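Sugar-phosphate aldolase (Thermotoga maritima, PDB 1PVT) is a bacterial member of the class II aldolase and adducin family, with helices packed around a central mixed beta sheet as in other AraD-like proteins. Local coordinates at residues V32-R37 / Y59-A64; C80-L85 / G97-E102; P145-I150 / E214-I219. All coordinates share one frame; numbering follows the deposited sequence.

Contacts 1 and 2 lie close together in the central sheet, their centres about 9 Å apart. Strand 58-63 is central to this pair: strand 28-34 runs along one of its edges in contact 1, and strand 79-84, which carries the first half of contact 2, runs along the other. Two probable backbone hydrogen bonds, from C80 N to I62 O and from L82 N to L60 O, each 2.8 Å, join the two contacts. Contact 3 lies on the opposite side of the chain's centre, its centre about 32 Å from that of contact 1 and about 34 Å from that of contact 2, and joins the end of a short helix and the turn after it to helix 203-224.

Contact 1: V32-R37 / Y59-A64; sequences VRLDER and YLLITA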
loop_
_atom_site.group_PDB
_atom_site.type_symbol
_atom_site.label_atom_id
_atom_site.label_comp_id
_atom_site.label_asym_id
_atom_site.label_seq_id
_atom_site.Cartn_x
_atom_site.Cartn_y
_atom_site.Cartn_z
ATOM N N VAL A 32 -4.244 3.234 6.576
ATOM C CA VAL A 32 -4.970 4.478 6.372
ATOM C C VAL A 32 -4.614 5.440 7.495
ATOM O O VAL A 32 -4.553 5.058 8.669
ATOM C CB VAL A 32 -6.510 4.252 6.362
ATOM C CG1 VAL A 32 -7.232 5.528 5.896
ATOM C CG2 VAL A 32 -6.854 3.079 5.454
ATOM N N ARG A 33 -4.380 6.691 7.120
ATOM C CA ARG A 33 -4.025 7.720 8.080
ATOM C C ARG A 33 -5.269 8.466 8.527
ATOM O O ARG A 33 -5.975 9.058 7.715
ATOM C CB ARG A 33 -3.018 8.678 7.441
ATOM C CG ARG A 33 -2.581 9.821 8.323
ATOM C CD ARG A 33 -1.249 10.373 7.853
ATOM N NE ARG A 33 -1.192 10.567 6.403
ATOM C CZ ARG A 33 -1.719 11.598 5.751
ATOM N NH1 ARG A 33 -2.356 12.554 6.411
ATOM N NH2 ARG A 33 -1.596 11.677 4.436
ATOM N N LEU A 34 -5.548 8.405 9.822
ATOM C CA LEU A 34 -6.694 9.101 10.384
ATOM C C LEU A 34 -6.310 10.563 10.613
ATOM O O LEU A 34 -5.212 10.865 11.094
ATOM C CB LEU A 34 -7.102 8.448 11.705
ATOM C CG LEU A 34 -8.237 7.423 11.681
ATOM C CD1 LEU A 34 -8.473 6.933 10.262
ATOM C CD2 LEU A 34 -7.905 6.273 12.632
ATOM N N ASP A 35 -7.220 11.465 10.262
ATOM C CA ASP A 35 -7.011 12.908 10.408
ATOM C C ASP A 35 -7.214 13.408 11.846
ATOM O O ASP A 35 -6.280 13.881 12.498
ATOM C CB ASP A 35 -7.970 13.637 9.465
ATOM C CG ASP A 35 -9.319 12.938 9.361
ATOM O OD1 ASP A 35 -9.366 11.788 8.860
ATOM O OD2 ASP A 35 -10.331 13.530 9.790
ATOM N N GLU A 36 -8.446 13.294 12.329
ATOM C CA GLU A 36 -8.795 13.728 13.672
ATOM C C GLU A 36 -8.146 12.803 14.693
ATOM O O GLU A 36 -6.947 12.529 14.622
ATOM C CB GLU A 36 -10.312 13.699 13.826
ATOM C CG GLU A 36 -11.026 14.200 12.588
ATOM C CD GLU A 36 -12.483 13.804 12.547
ATOM O OE1 GLU A 36 -13.265 14.361 13.343
ATOM O OE2 GLU A 36 -12.841 12.932 11.723
ATOM N N ARG A 37 -8.950 12.333 15.644
ATOM C CA ARG A 37 -8.484 11.424 16.687
ATOM C C ARG A 37 -9.623 10.491 17.039
ATOM O O ARG A 37 -10.787 10.878 16.995
ATOM C CB ARG A 37 -8.059 12.194 17.932
ATOM C CG ARG A 37 -7.077 13.296 17.634
ATOM C CD ARG A 37 -6.284 13.675 18.860
ATOM N NE ARG A 37 -5.210 14.602 18.521
ATOM C CZ ARG A 37 -4.290 15.013 19.386
ATOM N NH1 ARG A 37 -4.325 14.568 20.634
ATOM N NH2 ARG A 37 -3.339 15.863 19.009
ATOM N N TYR A 59 -2.515 9.236 13.781
ATOM C CA TYR A 59 -3.260 8.032 14.118
ATOM C C TYR A 59 -3.420 7.277 12.814
ATOM O O TYR A 59 -3.942 7.817 11.842
ATOM C CB TYR A 59 -4.653 8.363 14.634
ATOM C CG TYR A 59 -4.701 9.022 15.979
ATOM C CD1 TYR A 59 -4.707 8.272 17.152
ATOM C CD2 TYR A 59 -4.805 10.404 16.081
ATOM C CE1 TYR A 59 -4.831 8.889 18.394
ATOM C CE2 TYR A 59 -4.923 11.027 17.309
ATOM C CZ TYR A 59 -4.943 10.275 18.462
ATOM O OH TYR A 59 -5.104 10.930 19.662
ATOM N N LEU A 60 -2.964 6.036 12.771
ATOM C CA LEU A 60 -3.124 5.284 11.548
ATOM C C LEU A 60 -3.574 3.846 11.786
ATOM O O LEU A 60 -3.183 3.186 12.764
ATOM C CB LEU A 60 -1.836 5.306 10.708
ATOM C CG LEU A 60 -0.845 4.148 10.867
ATOM C CD1 LEU A 60 0.005 3.996 9.609
ATOM C CD2 LEU A 60 0.015 4.381 12.093
ATOM N N LEU A 61 -4.432 3.395 10.874
ATOM C CA LEU A 61 -4.984 2.055 10.872
ATOM C C LEU A 61 -4.124 1.254 9.917
ATOM O O LEU A 61 -3.899 1.667 8.781
ATOM C CB LEU A 61 -6.431 2.088 10.367
ATOM C CG LEU A 61 -7.531 2.532 11.339
ATOM C CD1 LEU A 61 -8.769 2.985 10.573
ATOM C CD2 LEU A 61 -7.844 1.378 12.295
ATOM N N ILE A 62 -3.622 0.122 10.380
ATOM C CA ILE A 62 -2.796 -0.707 9.527
ATOM C C ILE A 62 -3.042 -2.162 9.871
ATOM O O ILE A 62 -3.295 -2.510 11.019
ATOM C CB ILE A 62 -1.299 -0.378 9.704
ATOM C CG1 ILE A 62 -0.464 -1.145 8.675
ATOM C CG2 ILE A 62 -0.850 -0.762 11.098
ATOM C CD1 ILE A 62 1.005 -0.776 8.680
ATOM N N THR A 63 -2.991 -3.011 8.858
ATOM C CA THR A 63 -3.205 -4.427 9.066
ATOM C C THR A 63 -2.147 -4.896 10.052
ATOM O O THR A 63 -1.042 -4.360 10.088
ATOM C CB THR A 63 -3.111 -5.213 7.723
ATOM O OG1 THR A 63 -2.010 -4.730 6.944
ATOM C CG2 THR A 63 -4.375 -5.035 6.918
ATOM N N ALA A 64 -2.509 -5.876 10.872
ATOM C CA ALA A 64 -1.607 -6.439 11.871
ATOM C C ALA A 64 -0.668 -7.445 11.238
ATOM O O ALA A 64 -0.764 -7.744 10.057
ATOM C CB ALA A 64 -2.398 -7.111 12.981
#
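V32 and L61 face each other as a hydrogen-bonded pair where strands 28-34 and 58-63 run antiparallel, the N-to-C directions of 32-34 and 59-63 being 154° apart and their axes within 4.5 Å. V32 N gives its hydrogen to L61 O at 2.7 Å, and L61 N returns one to V32 O at 2.8 Å. The next pair, R33 with L60, is non-hydrogen-bonded, and here the CA of L60 brings its hydrogen toward V32 O, 3.2 Å between the heavy atoms. Side chains alternate: R33 and L60 go to the face packed by H110 of helix 103-115, while V32 and L61 go to the face covered by helix 2-19. On this second face both methyls of L34 meet L61, CD1 lying 4.0 Å from L61 CD1. Farther on, E36 O comes 3.4 Å from Y59 CD2. The ring, with CG anti to its own carbonyl carbon (chi1 -69°), receives the aliphatic part of R37 at its CE2 and OH corner: R37 CB is 3.4 Å from Y59 CE2. R37 NE lies in the ring plane at the edge, and the guanidinium is turned 59° from that plane. The polar ends are held elsewhere, R37 NH2 by a salt bridge to E57 and Y59 OH by a hydrogen bond to Y41. R37 therefore lends Y59 its methylenes and keeps its charge for E57.

Contact 2: C80-L85 / G97-E102; sequences CLLHVL and GKPTSE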
loop_
_atom_site.group_PDB
_atom_site.type_symbol
_atom_site.label_atom_id
_atom_site.label_comp_id
_atom_site.label_asym_id
_atom_site.label_seq_id
_atom_site.Cartn_x
_atom_site.Cartn_y
_atom_site.Cartn_z
ATOM N N CYS A 80 -5.148 -2.810 13.032
ATOM C CA CYS A 80 -4.637 -2.021 14.150
ATOM C C CYS A 80 -4.842 -0.519 14.024
ATOM O O CYS A 80 -4.591 0.079 12.976
ATOM C CB CYS A 80 -3.140 -2.294 14.366
ATOM S SG CYS A 80 -2.717 -3.949 14.967
ATOM N N LEU A 81 -5.332 0.072 15.108
ATOM C CA LEU A 81 -5.516 1.512 15.180
ATOM C C LEU A 81 -4.344 1.922 16.042
ATOM O O LEU A 81 -4.160 1.402 17.139
ATOM C CB LEU A 81 -6.805 1.899 15.891
ATOM C CG LEU A 81 -6.773 3.387 16.258
ATOM C CD1 LEU A 81 -6.649 4.242 15.008
ATOM C CD2 LEU A 81 -8.027 3.744 17.010
ATOM N N LEU A 82 -3.545 2.849 15.551
ATOM C CA LEU A 82 -2.383 3.247 16.309
ATOM C C LEU A 82 -2.229 4.738 16.433
ATOM O O LEU A 82 -2.675 5.501 15.574
ATOM C CB LEU A 82 -1.136 2.694 15.643
ATOM C CG LEU A 82 -1.165 1.209 15.321
ATOM C CD1 LEU A 82 0.057 0.890 14.483
ATOM C CD2 LEU A 82 -1.205 0.379 16.609
ATOM N N HIS A 83 -1.589 5.149 17.516
ATOM C CA HIS A 83 -1.311 6.552 17.723
ATOM C C HIS A 83 0.207 6.634 17.604
ATOM O O HIS A 83 0.946 6.009 18.383
ATOM C CB HIS A 83 -1.788 7.017 19.100
ATOM C CG HIS A 83 -1.652 8.493 19.314
ATOM N ND1 HIS A 83 -2.033 9.421 18.367
ATOM C CD2 HIS A 83 -1.176 9.203 20.364
ATOM C CE1 HIS A 83 -1.795 10.637 18.823
ATOM N NE2 HIS A 83 -1.275 10.534 20.033
ATOM N N VAL A 84 0.661 7.375 16.596
ATOM C CA VAL A 84 2.081 7.531 16.336
ATOM C C VAL A 84 2.637 8.785 17.001
ATOM O O VAL A 84 2.365 9.923 16.590
ATOM C CB VAL A 84 2.355 7.558 14.816
ATOM C CG1 VAL A 84 3.827 7.770 14.546
ATOM C CG2 VAL A 84 1.910 6.241 14.198
ATOM N N LEU A 85 3.411 8.542 18.056
ATOM C CA LEU A 85 4.033 9.600 18.828
ATOM C C LEU A 85 5.520 9.559 18.642
ATOM O O LEU A 85 6.145 8.498 18.759
ATOM C CB LEU A 85 3.722 9.440 20.311
ATOM C CG LEU A 85 2.272 9.764 20.649
ATOM C CD1 LEU A 85 2.015 9.405 22.092
ATOM C CD2 LEU A 85 1.986 11.242 20.361
ATOM N N GLY A 97 -2.740 -7.944 17.767
ATOM C CA GLY A 97 -1.308 -8.176 17.717
ATOM C C GLY A 97 -0.554 -6.899 17.399
ATOM O O GLY A 97 -1.081 -5.800 17.565
ATOM N N LYS A 98 0.689 -7.035 16.962
ATOM C CA LYS A 98 1.478 -5.871 16.598
ATOM C C LYS A 98 1.200 -5.647 15.128
ATOM O O LYS A 98 0.829 -6.577 14.417
ATOM C CB LYS A 98 2.965 -6.143 16.806
ATOM C CG LYS A 98 3.337 -6.304 18.255
ATOM C CD LYS A 98 4.780 -6.719 18.414
ATOM C CE LYS A 98 5.227 -6.592 19.865
ATOM N NZ LYS A 98 5.183 -5.172 20.341
ATOM N N PRO A 99 1.366 -4.411 14.644
ATOM C CA PRO A 99 1.099 -4.197 13.223
ATOM C C PRO A 99 1.982 -5.106 12.362
ATOM O O PRO A 99 2.772 -5.915 12.868
ATOM C CB PRO A 99 1.435 -2.718 13.021
ATOM C CG PRO A 99 1.229 -2.125 14.371
ATOM C CD PRO A 99 1.797 -3.163 15.294
ATOM N N THR A 100 1.835 -4.962 11.052
ATOM C CA THR A 100 2.608 -5.742 10.106
ATOM C C THR A 100 4.086 -5.385 10.180
ATOM O O THR A 100 4.455 -4.285 10.575
ATOM C CB THR A 100 2.127 -5.485 8.672
ATOM O OG1 THR A 100 3.149 -5.886 7.754
ATOM C CG2 THR A 100 1.823 -4.015 8.466
ATOM N N SER A 101 4.927 -6.326 9.785
ATOM C CA SER A 101 6.359 -6.103 9.776
ATOM C C SER A 101 6.703 -4.845 8.966
ATOM O O SER A 101 7.612 -4.101 9.334
ATOM C CB SER A 101 7.075 -7.307 9.151
ATOM O OG SER A 101 6.633 -8.535 9.708
ATOM N N GLU A 102 5.989 -4.603 7.866
ATOM C CA GLU A 102 6.290 -3.435 7.035
ATOM C C GLU A 102 5.703 -2.129 7.548
ATOM O O GLU A 102 5.645 -1.119 6.840
ATOM C CB GLU A 102 5.875 -3.677 5.575
ATOM C CG GLU A 102 4.432 -4.052 5.338
ATOM C CD GLU A 102 4.185 -4.425 3.888
ATOM O OE1 GLU A 102 4.905 -5.308 3.377
ATOM O OE2 GLU A 102 3.278 -3.845 3.259
#
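L82 reaches from strand 79-84 to the ring of P99, and its side chain closes on that ring step by step. CB points toward the loop but is still 5.5 Å from P99 CG. CG, anti to the carbonyl carbon (chi1 -51°), cuts the gap to 4.2 Å from the same ring carbon. Chi2 of 172° then sets CD1 anti to CA, and this methyl makes the contact, 3.2 Å from P99 CG and 4.1 Å from P99 CB. CD2 also faces the ring, more loosely, at 4.1 Å from P99 CG, while Y90 and I92 of the neighbouring strand 89-92 also touch the leucine. The loop that presents P99 leads into helix 103-115: T100 OG1 accepts from E102 N at 3.1 Å, an ST turn, and E102 stands at the N-cap position of that helix, its OE2 hydrogen-bonded to H106. The proline thus packs against the sheet just before the chain turns into a helix, with I62 and Y90 also against it. Beside L82 and two residues back along the same strand, C80 has its SG anti to the carbonyl carbon. The sulfur is 3.6 Å from G97 O and 4.1 Å from P99 N, a van der Waals approach to the loop backbone, with no hydrogen bond across the contact.

Contact 3: P145-I150 / E214-I219; sequences PKMMKI and EKAAEI
The end of the short helix 144-147 and the turn that follows it pack on the long helix 203-224, with M147 and I150 meeting A216, A217 and I219. Both M147 and M148 are selenomethionine in this model. M147 and A216 have the closest pair of CA atoms, 6.1 Å apart, and between them M147 CG lies 4.1 Å from A216 CB. CG is anti to the backbone N (chi1 -177°), on the side of A216; farther out M147 SE lies 4.0 Å from A217 CA, and the bend at chi3 (-89°) brings M147 CE down on that residue, 3.5 Å from A217 CB. The methyl touches the alanine's CA as well, and L131 and L134 of helix 129-134 also lie against M147. I150, from the turn, touches A216 as well and reaches on to I219. Its CD1 lies 4.3 Å from A216 CB, and I150 CG2, anti to the backbone N, meets I219 CG2 at 3.3 Å. The two isoleucines slide past each other in opposite directions, and L220 also touches both M147 and I150. On the same long helix, E214 OE2 is hydrogen-bonded to N130 of helix 129-134. No hydrogen bond crosses the contact, which is van der Waals packing, mostly of apolar side chains. With A216 and A217 set against M147, and I150 against I219, this is apolar packing of a short helix and its following turn on a long helix, at the periphery of a fold whose helices surround a central sheet.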
loop_
_atom_site.group_PDB
_atom_site.type_symbol
_atom_site.label_atom_id
_atom_site.label_comp_id
_atom_site.label_asym_id
_atom_site.label_seq_id
_atom_site.Cartn_x
_atom_site.Cartn_y
_atom_site.Cartn_z
ATOM N N PRO A 145 6.446 1.744 -20.066
ATOM C CA PRO A 145 5.961 2.873 -20.861
ATOM C C PRO A 145 4.751 2.531 -21.718
ATOM O O PRO A 145 3.693 3.153 -21.602
ATOM C CB PRO A 145 7.174 3.241 -21.706
ATOM C CG PRO A 145 8.334 2.846 -20.815
ATOM C CD PRO A 145 7.884 1.511 -20.306
ATOM N N LYS A 146 4.911 1.547 -22.594
ATOM C CA LYS A 146 3.805 1.155 -23.446
ATOM C C LYS A 146 2.694 0.611 -22.557
ATOM O O LYS A 146 1.516 0.791 -22.852
ATOM C CB LYS A 146 4.262 0.116 -24.487
ATOM C CG LYS A 146 5.151 0.686 -25.626
ATOM C CD LYS A 146 4.373 1.511 -26.676
ATOM C CE LYS A 146 3.935 2.898 -26.159
ATOM N NZ LYS A 146 3.062 3.661 -27.108
HETATM N N MSE A 147 3.070 -0.033 -21.455
HETATM C CA MSE A 147 2.072 -0.567 -20.542
HETATM C C MSE A 147 1.294 0.587 -19.948
HETATM O O MSE A 147 0.106 0.477 -19.671
HETATM C CB MSE A 147 2.715 -1.348 -19.401
HETATM C CG MSE A 147 1.679 -1.967 -18.474
HETATM SE SE MSE A 147 2.285 -2.403 -16.682
HETATM C CE MSE A 147 2.910 -4.195 -16.974
HETATM N N MSE A 148 1.981 1.702 -19.760
HETATM C CA MSE A 148 1.371 2.878 -19.172
HETATM C C MSE A 148 0.376 3.594 -20.062
HETATM O O MSE A 148 -0.164 4.628 -19.677
HETATM C CB MSE A 148 2.453 3.855 -18.714
HETATM C CG MSE A 148 3.193 3.395 -17.474
HETATM SE SE MSE A 148 1.946 2.908 -16.066
HETATM C CE MSE A 148 1.929 0.995 -16.340
ATOM N N LYS A 149 0.128 3.058 -21.248
ATOM C CA LYS A 149 -0.832 3.687 -22.138
ATOM C C LYS A 149 -1.551 2.635 -22.956
ATOM O O LYS A 149 -1.913 2.871 -24.108
ATOM C CB LYS A 149 -0.137 4.698 -23.060
ATOM C CG LYS A 149 -1.084 5.789 -23.595
ATOM C CD LYS A 149 -0.337 7.041 -24.104
ATOM C CE LYS A 149 -1.302 8.203 -24.389
ATOM N NZ LYS A 149 -0.620 9.457 -24.821
ATOM N N ILE A 150 -1.758 1.472 -22.349
ATOM C CA ILE A 150 -2.444 0.381 -23.022
ATOM C C ILE A 150 -3.919 0.699 -23.134
ATOM O O ILE A 150 -4.615 0.186 -24.010
ATOM C CB ILE A 150 -2.285 -0.923 -22.269
ATOM C CG1 ILE A 150 -0.806 -1.281 -22.190
ATOM C CG2 ILE A 150 -3.043 -2.022 -22.984
ATOM C CD1 ILE A 150 -0.530 -2.537 -21.408
ATOM N N GLU A 214 -3.014 -3.711 -12.608
ATOM C CA GLU A 214 -3.074 -5.133 -12.918
ATOM C C GLU A 214 -3.643 -5.363 -14.309
ATOM O O GLU A 214 -3.068 -6.088 -15.123
ATOM C CB GLU A 214 -3.970 -5.855 -11.919
ATOM C CG GLU A 214 -3.312 -6.996 -11.168
ATOM C CD GLU A 214 -2.489 -7.901 -12.054
ATOM O OE1 GLU A 214 -1.408 -7.466 -12.505
ATOM O OE2 GLU A 214 -2.921 -9.048 -12.294
ATOM N N LYS A 215 -4.788 -4.745 -14.569
ATOM C CA LYS A 215 -5.448 -4.908 -15.847
ATOM C C LYS A 215 -4.498 -4.566 -16.967
ATOM O O LYS A 215 -4.373 -5.324 -17.923
ATOM C CB LYS A 215 -6.694 -4.032 -15.916
ATOM C CG LYS A 215 -7.719 -4.569 -16.875
ATOM C CD LYS A 215 -9.120 -4.111 -16.503
ATOM C CE LYS A 215 -10.206 -4.792 -17.359
ATOM N NZ LYS A 215 -11.600 -4.555 -16.831
ATOM N N ALA A 216 -3.805 -3.440 -16.845
ATOM C CA ALA A 216 -2.866 -3.032 -17.881
ATOM C C ALA A 216 -1.770 -4.054 -18.032
ATOM O O ALA A 216 -1.365 -4.376 -19.137
ATOM C CB ALA A 216 -2.268 -1.703 -17.547
ATOM N N ALA A 217 -1.282 -4.565 -16.913
ATOM C CA ALA A 217 -0.223 -5.553 -16.966
ATOM C C ALA A 217 -0.759 -6.764 -17.682
ATOM O O ALA A 217 -0.116 -7.311 -18.574
ATOM C CB ALA A 217 0.203 -5.933 -15.576
ATOM N N GLU A 218 -1.957 -7.175 -17.291
ATOM C CA GLU A 218 -2.578 -8.345 -17.876
ATOM C C GLU A 218 -2.794 -8.206 -19.374
ATOM O O GLU A 218 -2.566 -9.155 -20.131
ATOM C CB GLU A 218 -3.900 -8.632 -17.187
ATOM C CG GLU A 218 -4.462 -9.974 -17.566
ATOM C CD GLU A 218 -5.453 -10.474 -16.552
ATOM O OE1 GLU A 218 -5.715 -9.733 -15.570
ATOM O OE2 GLU A 218 -5.961 -11.606 -16.733
ATOM N N ILE A 219 -3.235 -7.029 -19.804
ATOM C CA ILE A 219 -3.452 -6.778 -21.223
ATOM C C ILE A 219 -2.114 -6.823 -21.961
ATOM O O ILE A 219 -2.005 -7.406 -23.034
ATOM C CB ILE A 219 -4.092 -5.395 -21.455
ATOM C CG1 ILE A 219 -5.463 -5.333 -20.794
ATOM C CG2 ILE A 219 -4.249 -5.135 -22.939
ATOM C CD1 ILE A 219 -6.146 -3.985 -20.930
#